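Local coordinates for kappa-carrageenase (Pseudoalteromonas carrageenovora, PDB 1DYP), which hydrolyses internal beta-1,4 linkages between D-galactose 4-sulfate and 3,6-anhydro-D-galactose in kappa-carrageenan, this chain being its family 16 catalytic domain, at residues Gln3-Lys8 with Tyr99-Ile104; Thr35-Val40 with His64-Trp69; Val88-Ala93 with Gln224-Leu229; Glu151-Leu156 with Thr177-Tyr182. The protein carries 1 engineered substitution. One frame throughout, in Å; residues are numbered along the deposited sequence.

Contact 1. Residues Gln3-Lys8 with Tyr99-Ile104; sequences QPPIAK and YYEARI
I6 lays its side chain over one face of the Y99 ring while P4 and P5 meet the ring obliquely, a small example of a phenol ring packed against a turn. The turn is type I, P4 to A7, closed by the backbone hydrogen bond from A7 N to P4 O, and it brings three apolar side chains to one ring. I6 CG1 lies 4.2 Å from the ring centroid, 21° off the normal, in a CH-pi contact, with I6 CG2 near Y99 CE1 and CD1 3.3 Å from Y99 CD1. P4 CB approaches Y99 CD2 at 3.6 Å, and P5 CD lies 3.6 Å from Y99 CE2. Y99 CG stands anti to the backbone N (chi1 -177°), which directs the start of the side chain toward the turn. An alanine in place of Y99 would probably open a gap beneath I6 and leave both prolines without their aromatic partner. Beyond the ring, E101 OE1 comes 3.1 Å from P5 CG, while E101 OE2 is hydrogen-bonded to Y264. W13 and W268 extend the apolar surroundings of P4 and Y99. With no hydrogen bond between the two segments, the N-terminal loop is held against strand 98-105 by dispersion and CH-pi contact, which depend on shape more than on direction.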
loop_
_atom_site.group_PDB
_atom_site.type_symbol
_atom_site.label_atom_id
_atom_site.label_comp_id
_atom_site.label_asym_id
_atom_site.label_seq_id
_atom_site.Cartn_x
_atom_site.Cartn_y
_atom_site.Cartn_z
ATOM N N GLN A 3 1.118 -23.615 -0.455
ATOM C CA GLN A 3 1.681 -23.159 0.818
ATOM C C GLN A 3 2.654 -21.984 0.717
ATOM O O GLN A 3 3.359 -21.829 -0.281
ATOM C CB GLN A 3 2.389 -24.326 1.511
ATOM C CG GLN A 3 1.488 -25.503 1.841
ATOM C CD GLN A 3 0.466 -25.173 2.909
ATOM O OE1 GLN A 3 0.818 -24.874 4.049
ATOM N NE2 GLN A 3 -0.810 -25.225 2.544
ATOM N N PRO A 4 2.715 -21.145 1.768
ATOM C CA PRO A 4 3.611 -19.984 1.792
ATOM C C PRO A 4 5.080 -20.402 1.862
ATOM O O PRO A 4 5.416 -21.429 2.455
ATOM C CB PRO A 4 3.156 -19.227 3.035
ATOM C CG PRO A 4 2.730 -20.330 3.947
ATOM C CD PRO A 4 1.945 -21.235 3.021
ATOM N N PRO A 5 5.975 -19.602 1.265
ATOM C CA PRO A 5 7.417 -19.866 1.238
ATOM C C PRO A 5 8.103 -19.932 2.600
ATOM O O PRO A 5 9.178 -20.517 2.726
ATOM C CB PRO A 5 7.955 -18.727 0.375
ATOM C CG PRO A 5 7.008 -17.609 0.681
ATOM C CD PRO A 5 5.673 -18.307 0.629
ATOM N N ILE A 6 7.490 -19.334 3.614
ATOM C CA ILE A 6 8.077 -19.339 4.949
ATOM C C ILE A 6 7.604 -20.529 5.771
ATOM O O ILE A 6 7.955 -20.662 6.942
ATOM C CB ILE A 6 7.733 -18.053 5.725
ATOM C CG1 ILE A 6 6.227 -17.982 5.981
ATOM C CG2 ILE A 6 8.199 -16.837 4.940
ATOM C CD1 ILE A 6 5.833 -16.934 6.995
ATOM N N ALA A 7 6.800 -21.392 5.159
ATOM C CA ALA A 7 6.295 -22.567 5.855
ATOM C C ALA A 7 7.466 -23.446 6.281
ATOM O O ALA A 7 8.338 -23.767 5.474
ATOM C CB ALA A 7 5.352 -23.348 4.949
ATOM N N LYS A 8 7.485 -23.819 7.556
ATOM C CA LYS A 8 8.539 -24.667 8.100
ATOM C C LYS A 8 8.079 -26.120 8.017
ATOM O O LYS A 8 6.882 -26.394 7.925
ATOM C CB LYS A 8 8.813 -24.297 9.560
ATOM C CG LYS A 8 9.155 -22.830 9.786
ATOM C CD LYS A 8 9.195 -22.498 11.272
ATOM C CE LYS A 8 9.395 -21.009 11.501
ATOM N NZ LYS A 8 9.343 -20.657 12.947
ATOM N N TYR A 99 0.357 -14.656 6.561
ATOM C CA TYR A 99 1.455 -14.375 5.655
ATOM C C TYR A 99 0.850 -13.854 4.362
ATOM O O TYR A 99 -0.075 -14.457 3.812
ATOM C CB TYR A 99 2.272 -15.629 5.368
ATOM C CG TYR A 99 3.455 -15.330 4.485
ATOM C CD1 TYR A 99 4.557 -14.632 4.980
ATOM C CD2 TYR A 99 3.452 -15.687 3.139
ATOM C CE1 TYR A 99 5.623 -14.296 4.156
ATOM C CE2 TYR A 99 4.511 -15.353 2.307
ATOM C CZ TYR A 99 5.593 -14.658 2.823
ATOM O OH TYR A 99 6.641 -14.320 2.006
ATOM N N TYR A 100 1.373 -12.727 3.890
ATOM C CA TYR A 100 0.884 -12.090 2.675
ATOM C C TYR A 100 1.999 -11.999 1.652
ATOM O O TYR A 100 3.143 -11.722 1.997
ATOM C CB TYR A 100 0.398 -10.673 2.970
ATOM C CG TYR A 100 -0.641 -10.559 4.054
ATOM C CD1 TYR A 100 -0.294 -10.681 5.402
ATOM C CD2 TYR A 100 -1.968 -10.279 3.739
ATOM C CE1 TYR A 100 -1.247 -10.516 6.406
ATOM C CE2 TYR A 100 -2.923 -10.114 4.729
ATOM C CZ TYR A 100 -2.557 -10.230 6.057
ATOM O OH TYR A 100 -3.499 -10.031 7.036
ATOM N N GLU A 101 1.658 -12.198 0.385
ATOM C CA GLU A 101 2.659 -12.129 -0.662
ATOM C C GLU A 101 2.063 -11.698 -1.989
ATOM O O GLU A 101 0.977 -12.124 -2.364
ATOM C CB GLU A 101 3.330 -13.493 -0.820
ATOM C CG GLU A 101 4.349 -13.578 -1.935
ATOM C CD GLU A 101 5.007 -14.943 -1.997
ATOM O OE1 GLU A 101 5.693 -15.314 -1.019
ATOM O OE2 GLU A 101 4.834 -15.643 -3.018
ATOM N N ALA A 102 2.778 -10.830 -2.693
ATOM C CA ALA A 102 2.338 -10.377 -4.003
ATOM C C ALA A 102 3.552 -10.399 -4.919
ATOM O O ALA A 102 4.660 -10.060 -4.501
ATOM C CB ALA A 102 1.757 -8.969 -3.922
ATOM N N ARG A 103 3.340 -10.837 -6.153
ATOM C CA ARG A 103 4.401 -10.898 -7.153
ATOM C C ARG A 103 4.148 -9.659 -7.992
ATOM O O ARG A 103 3.178 -9.595 -8.747
ATOM C CB ARG A 103 4.266 -12.174 -7.983
ATOM C CG ARG A 103 5.398 -12.373 -8.963
ATOM C CD ARG A 103 5.724 -13.845 -9.132
ATOM N NE ARG A 103 6.913 -14.023 -9.954
ATOM C CZ ARG A 103 6.922 -13.970 -11.282
ATOM N NH1 ARG A 103 5.799 -13.751 -11.954
ATOM N NH2 ARG A 103 8.062 -14.122 -11.939
ATOM N N ILE A 104 5.030 -8.676 -7.845
ATOM C CA ILE A 104 4.867 -7.388 -8.502
ATOM C C ILE A 104 6.013 -6.917 -9.382
ATOM O O ILE A 104 7.178 -7.197 -9.119
ATOM C CB ILE A 104 4.638 -6.297 -7.422
ATOM C CG1 ILE A 104 3.376 -6.619 -6.621
ATOM C CG2 ILE A 104 4.562 -4.916 -8.060
ATOM C CD1 ILE A 104 3.232 -5.800 -5.355
#

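Contact 2. Residues Thr35-Val40 with His64-Trp69; sequences TENYGV and HQRTFW
N37 and G39 meet R66 and F68 in a loop-to-strand contact, in which an arginine from strand 54-70 reaches the loop that links strands 31-32 and 41-43, close to the nucleophile E137 and to R234, a residue important for substrate recognition. It illustrates how one guanidinium can serve an irregular chain through both its rim and its face. R66 leaves its strand with CG between the backbone N and the carbonyl carbon (chi1 67°), and the chain then runs extended to NE. At the rim, NH2 gives a weak hydrogen bond to G39 O, 3.0 Å away with an N-H...O angle of 134°, and a further bond to W41 O. On the same strand NH1 donates to T67 O at 3.0 Å, a second hold on the rotation of the planar group. One face takes N37 CB, 3.6 Å from R66 NE, and the N37 amide is turned within 9° of parallel to the guanidinium. N37 OD1 also accepts a hydrogen bond from W43 N. G39 O lies at the edge of the F68 ring, 3.5 Å from CE1, and the V40 and F68 side chains lie side by side, V40 CG1 4.0 Å from F68 CE1. Around these residues, F68 stacks on Y80 of strand 75-95, V40 rests on F245 and P247 of strand 244-247, and backbone bonds from R66 and F68 to Y80 and V77 join strand 54-70 to strand 75-95.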
loop_
_atom_site.group_PDB
_atom_site.type_symbol
_atom_site.label_atom_id
_atom_site.label_comp_id
_atom_site.label_asym_id
_atom_site.label_seq_id
_atom_site.Cartn_x
_atom_site.Cartn_y
_atom_site.Cartn_z
ATOM N N THR A 35 -11.946 2.788 -4.661
ATOM C CA THR A 35 -12.161 3.109 -3.259
ATOM C C THR A 35 -12.261 4.603 -2.992
ATOM O O THR A 35 -12.260 5.417 -3.916
ATOM C CB THR A 35 -11.014 2.562 -2.401
ATOM O OG1 THR A 35 -9.810 3.277 -2.709
ATOM C CG2 THR A 35 -10.803 1.080 -2.688
ATOM N N GLU A 36 -12.343 4.952 -1.713
ATOM C CA GLU A 36 -12.419 6.348 -1.314
ATOM C C GLU A 36 -11.137 7.019 -1.793
ATOM O O GLU A 36 -10.080 6.389 -1.833
ATOM C CB GLU A 36 -12.562 6.461 0.211
ATOM C CG GLU A 36 -11.297 6.210 1.052
ATOM C CD GLU A 36 -10.832 4.755 1.100
ATOM O OE1 GLU A 36 -11.613 3.837 0.760
ATOM O OE2 GLU A 36 -9.671 4.529 1.508
ATOM N N ASN A 37 -11.232 8.290 -2.168
ATOM C CA ASN A 37 -10.070 9.016 -2.659
ATOM C C ASN A 37 -9.263 9.710 -1.578
ATOM O O ASN A 37 -9.775 10.064 -0.519
ATOM C CB ASN A 37 -10.488 10.053 -3.702
ATOM C CG ASN A 37 -10.970 9.421 -4.989
ATOM O OD1 ASN A 37 -10.313 8.540 -5.542
ATOM N ND2 ASN A 37 -12.119 9.872 -5.479
ATOM N N TYR A 38 -7.984 9.896 -1.872
ATOM C CA TYR A 38 -7.059 10.568 -0.977
ATOM C C TYR A 38 -5.830 10.933 -1.795
ATOM O O TYR A 38 -5.780 10.652 -2.994
ATOM C CB TYR A 38 -6.707 9.667 0.211
ATOM C CG TYR A 38 -6.323 8.251 -0.148
ATOM C CD1 TYR A 38 -5.023 7.935 -0.540
ATOM C CD2 TYR A 38 -7.261 7.220 -0.081
ATOM C CE1 TYR A 38 -4.667 6.623 -0.853
ATOM C CE2 TYR A 38 -6.916 5.909 -0.395
ATOM C CZ TYR A 38 -5.620 5.617 -0.778
ATOM O OH TYR A 38 -5.281 4.319 -1.080
ATOM N N GLY A 39 -4.845 11.562 -1.168
ATOM C CA GLY A 39 -3.668 11.960 -1.917
ATOM C C GLY A 39 -4.058 13.038 -2.912
ATOM O O GLY A 39 -5.020 13.777 -2.686
ATOM N N VAL A 40 -3.330 13.132 -4.019
ATOM C CA VAL A 40 -3.626 14.143 -5.024
ATOM C C VAL A 40 -3.963 13.529 -6.375
ATOM O O VAL A 40 -3.569 14.027 -7.427
ATOM C CB VAL A 40 -2.456 15.126 -5.182
ATOM C CG1 VAL A 40 -2.287 15.911 -3.894
ATOM C CG2 VAL A 40 -1.175 14.374 -5.521
ATOM N N HIS A 64 -8.864 16.540 -13.792
ATOM C CA HIS A 64 -10.207 16.378 -13.267
ATOM C C HIS A 64 -10.286 17.176 -11.983
ATOM O O HIS A 64 -9.308 17.797 -11.563
ATOM C CB HIS A 64 -10.505 14.899 -12.985
ATOM C CG HIS A 64 -9.676 14.304 -11.886
ATOM N ND1 HIS A 64 -8.332 14.032 -12.026
ATOM C CD2 HIS A 64 -10.009 13.913 -10.633
ATOM C CE1 HIS A 64 -7.874 13.498 -10.908
ATOM N NE2 HIS A 64 -8.871 13.414 -10.046
ATOM N N GLN A 65 -11.457 17.175 -11.366
ATOM C CA GLN A 65 -11.633 17.882 -10.112
ATOM C C GLN A 65 -12.445 17.022 -9.173
ATOM O O GLN A 65 -13.175 16.127 -9.602
ATOM C CB GLN A 65 -12.349 19.222 -10.326
ATOM C CG GLN A 65 -13.710 19.120 -11.003
ATOM C CD GLN A 65 -14.783 18.485 -10.132
ATOM O OE1 GLN A 65 -15.710 17.845 -10.643
ATOM N NE2 GLN A 65 -14.680 18.669 -8.820
ATOM N N ARG A 66 -12.286 17.287 -7.885
ATOM C CA ARG A 66 -13.033 16.586 -6.856
ATOM C C ARG A 66 -12.854 17.353 -5.566
ATOM O O ARG A 66 -11.972 18.208 -5.463
ATOM C CB ARG A 66 -12.536 15.144 -6.672
ATOM C CG ARG A 66 -11.122 14.983 -6.113
ATOM C CD ARG A 66 -10.964 13.566 -5.562
ATOM N NE ARG A 66 -9.590 13.185 -5.231
ATOM C CZ ARG A 66 -8.921 13.586 -4.154
ATOM N NH1 ARG A 66 -9.486 14.400 -3.270
ATOM N NH2 ARG A 66 -7.686 13.143 -3.944
ATOM N N THR A 67 -13.709 17.080 -4.587
ATOM C CA THR A 67 -13.566 17.752 -3.311
ATOM C C THR A 67 -12.223 17.280 -2.772
ATOM O O THR A 67 -11.882 16.099 -2.861
ATOM C CB THR A 67 -14.705 17.386 -2.345
ATOM O OG1 THR A 67 -15.909 18.032 -2.775
ATOM C CG2 THR A 67 -14.383 17.851 -0.943
ATOM N N PHE A 68 -11.459 18.218 -2.227
ATOM C CA PHE A 68 -10.127 17.929 -1.720
ATOM C C PHE A 68 -9.959 18.448 -0.300
ATOM O O PHE A 68 -10.332 19.581 -0.001
ATOM C CB PHE A 68 -9.116 18.602 -2.648
ATOM C CG PHE A 68 -7.686 18.480 -2.211
ATOM C CD1 PHE A 68 -6.978 17.303 -2.425
ATOM C CD2 PHE A 68 -7.032 19.563 -1.633
ATOM C CE1 PHE A 68 -5.632 17.206 -2.076
ATOM C CE2 PHE A 68 -5.682 19.476 -1.278
ATOM C CZ PHE A 68 -4.984 18.291 -1.504
ATOM N N TRP A 69 -9.409 17.614 0.576
ATOM C CA TRP A 69 -9.176 18.035 1.949
ATOM C C TRP A 69 -7.834 18.754 2.019
ATOM O O TRP A 69 -6.784 18.164 1.767
ATOM C CB TRP A 69 -9.164 16.839 2.901
ATOM C CG TRP A 69 -8.741 17.202 4.302
ATOM C CD1 TRP A 69 -7.624 16.772 4.956
ATOM C CD2 TRP A 69 -9.428 18.072 5.211
ATOM N NE1 TRP A 69 -7.572 17.316 6.217
ATOM C CE2 TRP A 69 -8.667 18.119 6.400
ATOM C CE3 TRP A 69 -10.612 18.817 5.138
ATOM C CZ2 TRP A 69 -9.052 18.882 7.509
ATOM C CZ3 TRP A 69 -10.997 19.575 6.241
ATOM C CH2 TRP A 69 -10.216 19.599 7.412
#

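Contact 3. Residues Val88-Ala93 with Gln224-Leu229; sequences VAKSRA and QMNLTL
A89 and K90 pair with L229 and T228 in an antiparallel ladder whose strand axes approach to 4.6 Å with their directions 156° apart. This is an inner strand pair of the beta-sandwich (jelly-roll) fold of family 16 hydrolases, and it exemplifies how side chains can carry a ladder on where the backbone turns a corner. A89 and L229 form the hydrogen-bonded pair, bonded in both directions, and K90 with T228 the non-hydrogen-bonded one; S91 N adds a bond to L227 O, 2.7 Å long. The apolar A89 and L229 share one face, their CB atoms 4.4 Å apart, with F117 beyond L229. On the face of K90 and T228, T228 OG1 lies 3.6 Å from K90 CG; V88 CG2 also meets T228 CG2 at 3.6 Å. The K90 chain is fully extended, with CG anti to the backbone N (chi1 179°), and its CE passes 3.7 Å from N226 CG; NZ ends at E36 in a salt bridge and at the Y120 hydroxyl. S91 uses its hydroxyl twice, giving its proton to A93 O and accepting from L227 N at 2.9 Å, and thereby ties the corner to the neighbouring strand. Beside it, N226 ND2 donates to S91 O over 2.7 Å, at an N-H...O angle of 170°, with the donor in the carbonyl plane and the oxygen close to the plane of the amide.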
loop_
_atom_site.group_PDB
_atom_site.type_symbol
_atom_site.label_atom_id
_atom_site.label_comp_id
_atom_site.label_asym_id
_atom_site.label_seq_id
_atom_site.Cartn_x
_atom_site.Cartn_y
_atom_site.Cartn_z
ATOM N N VAL A 88 -6.407 1.010 -8.175
ATOM C CA VAL A 88 -6.375 0.379 -6.867
ATOM C C VAL A 88 -7.240 -0.873 -6.848
ATOM O O VAL A 88 -8.212 -0.991 -7.602
ATOM C CB VAL A 88 -6.899 1.347 -5.771
ATOM C CG1 VAL A 88 -8.325 1.777 -6.099
ATOM C CG2 VAL A 88 -6.848 0.676 -4.398
ATOM N N ALA A 89 -6.850 -1.817 -6.000
ATOM C CA ALA A 89 -7.589 -3.057 -5.792
ATOM C C ALA A 89 -7.535 -3.231 -4.278
ATOM O O ALA A 89 -6.483 -3.540 -3.718
ATOM C CB ALA A 89 -6.905 -4.225 -6.494
ATOM N N LYS A 90 -8.666 -2.999 -3.618
ATOM C CA LYS A 90 -8.755 -3.102 -2.162
ATOM C C LYS A 90 -9.693 -4.248 -1.803
ATOM O O LYS A 90 -10.855 -4.251 -2.207
ATOM C CB LYS A 90 -9.294 -1.785 -1.600
ATOM C CG LYS A 90 -9.481 -1.737 -0.090
ATOM C CD LYS A 90 -10.211 -0.449 0.282
ATOM C CE LYS A 90 -10.463 -0.315 1.774
ATOM N NZ LYS A 90 -11.208 0.955 2.058
ATOM N N SER A 91 -9.201 -5.220 -1.042
ATOM C CA SER A 91 -10.042 -6.356 -0.682
ATOM C C SER A 91 -11.207 -5.909 0.179
ATOM O O SER A 91 -11.054 -5.062 1.060
ATOM C CB SER A 91 -9.236 -7.435 0.056
ATOM O OG SER A 91 -8.913 -7.047 1.383
ATOM N N ARG A 92 -12.379 -6.468 -0.087
ATOM C CA ARG A 92 -13.544 -6.116 0.705
ATOM C C ARG A 92 -13.411 -6.794 2.064
ATOM O O ARG A 92 -13.842 -6.254 3.084
ATOM C CB ARG A 92 -14.823 -6.547 -0.014
ATOM C CG ARG A 92 -15.035 -5.798 -1.326
ATOM C CD ARG A 92 -16.327 -6.203 -2.014
ATOM N NE ARG A 92 -16.407 -5.680 -3.377
ATOM C CZ ARG A 92 -16.592 -4.399 -3.686
ATOM N NH1 ARG A 92 -16.722 -3.492 -2.728
ATOM N NH2 ARG A 92 -16.644 -4.026 -4.957
ATOM N N ALA A 93 -12.791 -7.970 2.073
ATOM C CA ALA A 93 -12.574 -8.713 3.309
ATOM C C ALA A 93 -11.414 -8.093 4.082
ATOM O O ALA A 93 -10.533 -7.455 3.500
ATOM C CB ALA A 93 -12.271 -10.170 2.997
ATOM N N GLN A 224 -8.379 -4.766 12.098
ATOM C CA GLN A 224 -8.796 -5.420 10.867
ATOM C C GLN A 224 -8.388 -4.517 9.712
ATOM O O GLN A 224 -8.767 -3.344 9.671
ATOM C CB GLN A 224 -10.312 -5.610 10.871
ATOM C CG GLN A 224 -10.800 -6.669 11.839
ATOM C CD GLN A 224 -10.339 -8.051 11.442
ATOM O OE1 GLN A 224 -10.487 -8.455 10.287
ATOM N NE2 GLN A 224 -9.776 -8.787 12.391
HETATM N N MSE A 225 -7.626 -5.063 8.773
HETATM C CA MSE A 225 -7.146 -4.275 7.647
HETATM C C MSE A 225 -7.496 -4.878 6.294
HETATM O O MSE A 225 -7.494 -6.097 6.127
HETATM C CB MSE A 225 -5.628 -4.111 7.763
HETATM C CG MSE A 225 -5.192 -3.502 9.092
HETATM SE SE MSE A 225 -3.282 -3.576 9.418
HETATM C CE MSE A 225 -3.199 -5.366 10.129
ATOM N N ASN A 226 -7.809 -4.006 5.339
ATOM C CA ASN A 226 -8.142 -4.423 3.979
ATOM C C ASN A 226 -6.860 -4.517 3.170
ATOM O O ASN A 226 -6.075 -3.571 3.136
ATOM C CB ASN A 226 -9.080 -3.417 3.303
ATOM C CG ASN A 226 -10.398 -3.276 4.027
ATOM O OD1 ASN A 226 -10.483 -2.617 5.067
ATOM N ND2 ASN A 226 -11.437 -3.908 3.489
ATOM N N LEU A 227 -6.653 -5.657 2.518
ATOM C CA LEU A 227 -5.456 -5.872 1.712
ATOM C C LEU A 227 -5.574 -5.052 0.435
ATOM O O LEU A 227 -6.559 -5.162 -0.296
ATOM C CB LEU A 227 -5.310 -7.351 1.382
ATOM C CG LEU A 227 -3.940 -7.748 0.839
ATOM C CD1 LEU A 227 -2.847 -7.358 1.836
ATOM C CD2 LEU A 227 -3.935 -9.249 0.587
ATOM N N THR A 228 -4.549 -4.257 0.155
ATOM C CA THR A 228 -4.597 -3.365 -0.991
ATOM C C THR A 228 -3.380 -3.339 -1.912
ATOM O O THR A 228 -2.238 -3.450 -1.473
ATOM C CB THR A 228 -4.851 -1.927 -0.486
ATOM O OG1 THR A 228 -5.923 -1.948 0.467
ATOM C CG2 THR A 228 -5.219 -0.996 -1.627
ATOM N N LEU A 229 -3.659 -3.198 -3.202
ATOM C CA LEU A 229 -2.636 -3.070 -4.232
ATOM C C LEU A 229 -3.013 -1.748 -4.893
ATOM O O LEU A 229 -4.159 -1.559 -5.304
ATOM C CB LEU A 229 -2.728 -4.220 -5.237
ATOM C CG LEU A 229 -2.282 -5.585 -4.700
ATOM C CD1 LEU A 229 -2.880 -6.706 -5.539
ATOM C CD2 LEU A 229 -0.762 -5.650 -4.695
#

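Contact 4. Residues Glu151-Leu156 with Thr177-Tyr182; sequences ESDHDL and TNHNGY
D155 OD1 is gripped by two donors of the facing segment, a worked case of a carboxylate that fixes a loop. H179 ND1 donates to it at 2.6 Å, reaching its syn side 27° out of the carboxylate plane, while N180 N meets the same oxygen nearly along its C-O axis at 3.2 Å. A chi1 of -58° sets D155 CG beside its own backbone N, and from there the carboxylate lies alongside the H179 side chain, the two planes 57° apart. D153 OD1 sits at the edge of that imidazole, 3.2 Å from H179 CE1, though the main charge partner of D153 is K146. An alanine in place of D155 would probably leave H179 free to turn and N180 N without its acceptor. The pair belongs to the family 16 beta-sandwich beside its catalytic residues, and D155 is backbone-bonded to D139. From the antiparallel pair of S152 with Y182 the backbone bonding runs on through H154 N to N180 O and L156 N to N178 O. Two amides add to it: N180 ND2 donates to H154 O at 2.9 Å, nearly in line with the carbonyl, and N178 ND2 to L156 O at 3.0 Å from well above the carbonyl plane. S152 OG and H154 NE2 are hydrogen-bonded at 2.8 Å, the hydroxyl lying at the edge of the Y182 ring.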
loop_
_atom_site.group_PDB
_atom_site.type_symbol
_atom_site.label_atom_id
_atom_site.label_comp_id
_atom_site.label_asym_id
_atom_site.label_seq_id
_atom_site.Cartn_x
_atom_site.Cartn_y
_atom_site.Cartn_z
ATOM N N GLU A 151 15.752 1.806 -3.927
ATOM C CA GLU A 151 15.436 1.935 -2.508
ATOM C C GLU A 151 13.954 1.629 -2.321
ATOM O O GLU A 151 13.095 2.287 -2.913
ATOM C CB GLU A 151 15.734 3.350 -2.011
ATOM C CG GLU A 151 15.528 3.549 -0.509
ATOM C CD GLU A 151 16.446 2.673 0.332
ATOM O OE1 GLU A 151 17.534 2.304 -0.157
ATOM O OE2 GLU A 151 16.089 2.365 1.490
ATOM N N SER A 152 13.660 0.619 -1.511
ATOM C CA SER A 152 12.275 0.244 -1.251
ATOM C C SER A 152 11.925 0.483 0.208
ATOM O O SER A 152 12.798 0.456 1.080
ATOM C CB SER A 152 12.040 -1.231 -1.599
ATOM O OG SER A 152 12.890 -2.087 -0.851
ATOM N N ASP A 153 10.646 0.728 0.472
ATOM C CA ASP A 153 10.181 0.949 1.835
ATOM C C ASP A 153 9.215 -0.154 2.267
ATOM O O ASP A 153 8.383 -0.611 1.491
ATOM C CB ASP A 153 9.501 2.308 1.946
ATOM C CG ASP A 153 10.446 3.437 1.654
ATOM O OD1 ASP A 153 11.507 3.506 2.308
ATOM O OD2 ASP A 153 10.130 4.249 0.770
ATOM N N HIS A 154 9.340 -0.585 3.515
ATOM C CA HIS A 154 8.503 -1.643 4.087
ATOM C C HIS A 154 8.168 -1.038 5.433
ATOM O O HIS A 154 8.793 -1.341 6.449
ATOM C CB HIS A 154 9.351 -2.908 4.189
ATOM C CG HIS A 154 10.061 -3.245 2.910
ATOM N ND1 HIS A 154 9.483 -3.996 1.911
ATOM C CD2 HIS A 154 11.270 -2.866 2.432
ATOM C CE1 HIS A 154 10.298 -4.063 0.871
ATOM N NE2 HIS A 154 11.388 -3.382 1.163
ATOM N N ASP A 155 7.187 -0.140 5.406
ATOM C CA ASP A 155 6.793 0.622 6.582
ATOM C C ASP A 155 5.486 0.291 7.305
ATOM O O ASP A 155 4.729 -0.620 6.936
ATOM C CB ASP A 155 6.749 2.100 6.200
ATOM C CG ASP A 155 8.068 2.601 5.673
ATOM O OD1 ASP A 155 9.106 2.041 6.084
ATOM O OD2 ASP A 155 8.076 3.548 4.862
ATOM N N LEU A 156 5.233 1.080 8.346
ATOM C CA LEU A 156 4.042 0.975 9.181
ATOM C C LEU A 156 3.532 2.379 9.491
ATOM O O LEU A 156 4.316 3.312 9.660
ATOM C CB LEU A 156 4.380 0.287 10.501
ATOM C CG LEU A 156 4.907 -1.146 10.470
ATOM C CD1 LEU A 156 5.341 -1.539 11.873
ATOM C CD2 LEU A 156 3.828 -2.090 9.953
ATOM N N THR A 177 10.292 2.253 15.092
ATOM C CA THR A 177 9.131 1.378 15.192
ATOM C C THR A 177 8.343 1.257 13.896
ATOM O O THR A 177 7.648 0.263 13.686
ATOM C CB THR A 177 8.141 1.872 16.269
ATOM O OG1 THR A 177 7.905 3.276 16.086
ATOM C CG2 THR A 177 8.689 1.619 17.662
ATOM N N ASN A 178 8.465 2.250 13.020
ATOM C CA ASN A 178 7.677 2.258 11.789
ATOM C C ASN A 178 8.383 2.210 10.435
ATOM O O ASN A 178 7.709 2.175 9.406
ATOM C CB ASN A 178 6.762 3.486 11.797
ATOM C CG ASN A 178 5.772 3.479 12.948
ATOM O OD1 ASN A 178 6.136 3.242 14.099
ATOM N ND2 ASN A 178 4.512 3.759 12.641
ATOM N N HIS A 179 9.710 2.209 10.406
ATOM C CA HIS A 179 10.396 2.195 9.118
ATOM C C HIS A 179 11.412 1.091 8.892
ATOM O O HIS A 179 12.217 0.776 9.766
ATOM C CB HIS A 179 11.086 3.547 8.877
ATOM C CG HIS A 179 11.867 3.613 7.596
ATOM N ND1 HIS A 179 11.306 3.339 6.367
ATOM C CD2 HIS A 179 13.158 3.951 7.353
ATOM C CE1 HIS A 179 12.215 3.508 5.422
ATOM N NE2 HIS A 179 13.346 3.879 5.993
ATOM N N ASN A 180 11.351 0.511 7.699
ATOM C CA ASN A 180 12.298 -0.509 7.262
ATOM C C ASN A 180 12.689 -0.081 5.859
ATOM O O ASN A 180 11.908 -0.240 4.923
ATOM C CB ASN A 180 11.669 -1.904 7.176
ATOM C CG ASN A 180 11.310 -2.481 8.523
ATOM O OD1 ASN A 180 12.179 -2.822 9.331
ATOM N ND2 ASN A 180 10.017 -2.604 8.773
ATOM N N GLY A 181 13.882 0.485 5.719
ATOM C CA GLY A 181 14.356 0.910 4.414
ATOM C C GLY A 181 15.226 -0.199 3.865
ATOM O O GLY A 181 15.947 -0.851 4.620
ATOM N N TYR A 182 15.176 -0.418 2.558
ATOM C CA TYR A 182 15.958 -1.491 1.961
ATOM C C TYR A 182 16.502 -1.131 0.590
ATOM O O TYR A 182 15.827 -0.484 -0.212
ATOM C CB TYR A 182 15.079 -2.738 1.845
ATOM C CG TYR A 182 15.751 -3.967 1.270
ATOM C CD1 TYR A 182 16.812 -4.583 1.933
ATOM C CD2 TYR A 182 15.274 -4.561 0.101
ATOM C CE1 TYR A 182 17.375 -5.763 1.452
ATOM C CE2 TYR A 182 15.830 -5.742 -0.389
ATOM C CZ TYR A 182 16.876 -6.339 0.293
ATOM O OH TYR A 182 17.398 -7.526 -0.165
#

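Overall arrangement
Contact 3 touches both contact 1 and contact 2: Y100 CD2 packs 3.6 Å from L227 CD1, and T35 CG2 lies 3.4 Å from K90 CD. Contacts 1 and 2 do not touch each other, their centres lying about 33 Å apart on opposite sides of the chain's centre. Contact 4 touches none of the others; its nearest atoms are about 7 Å from contact 3. It comes closest to the catalytic residues, the D155 side chain lying about 4 Å from those of D139 and the proton donor E142. The side chains of M225 of contact 3 and Y38 of contact 2 are about 6 and 8 Å from that of the nucleophile E137.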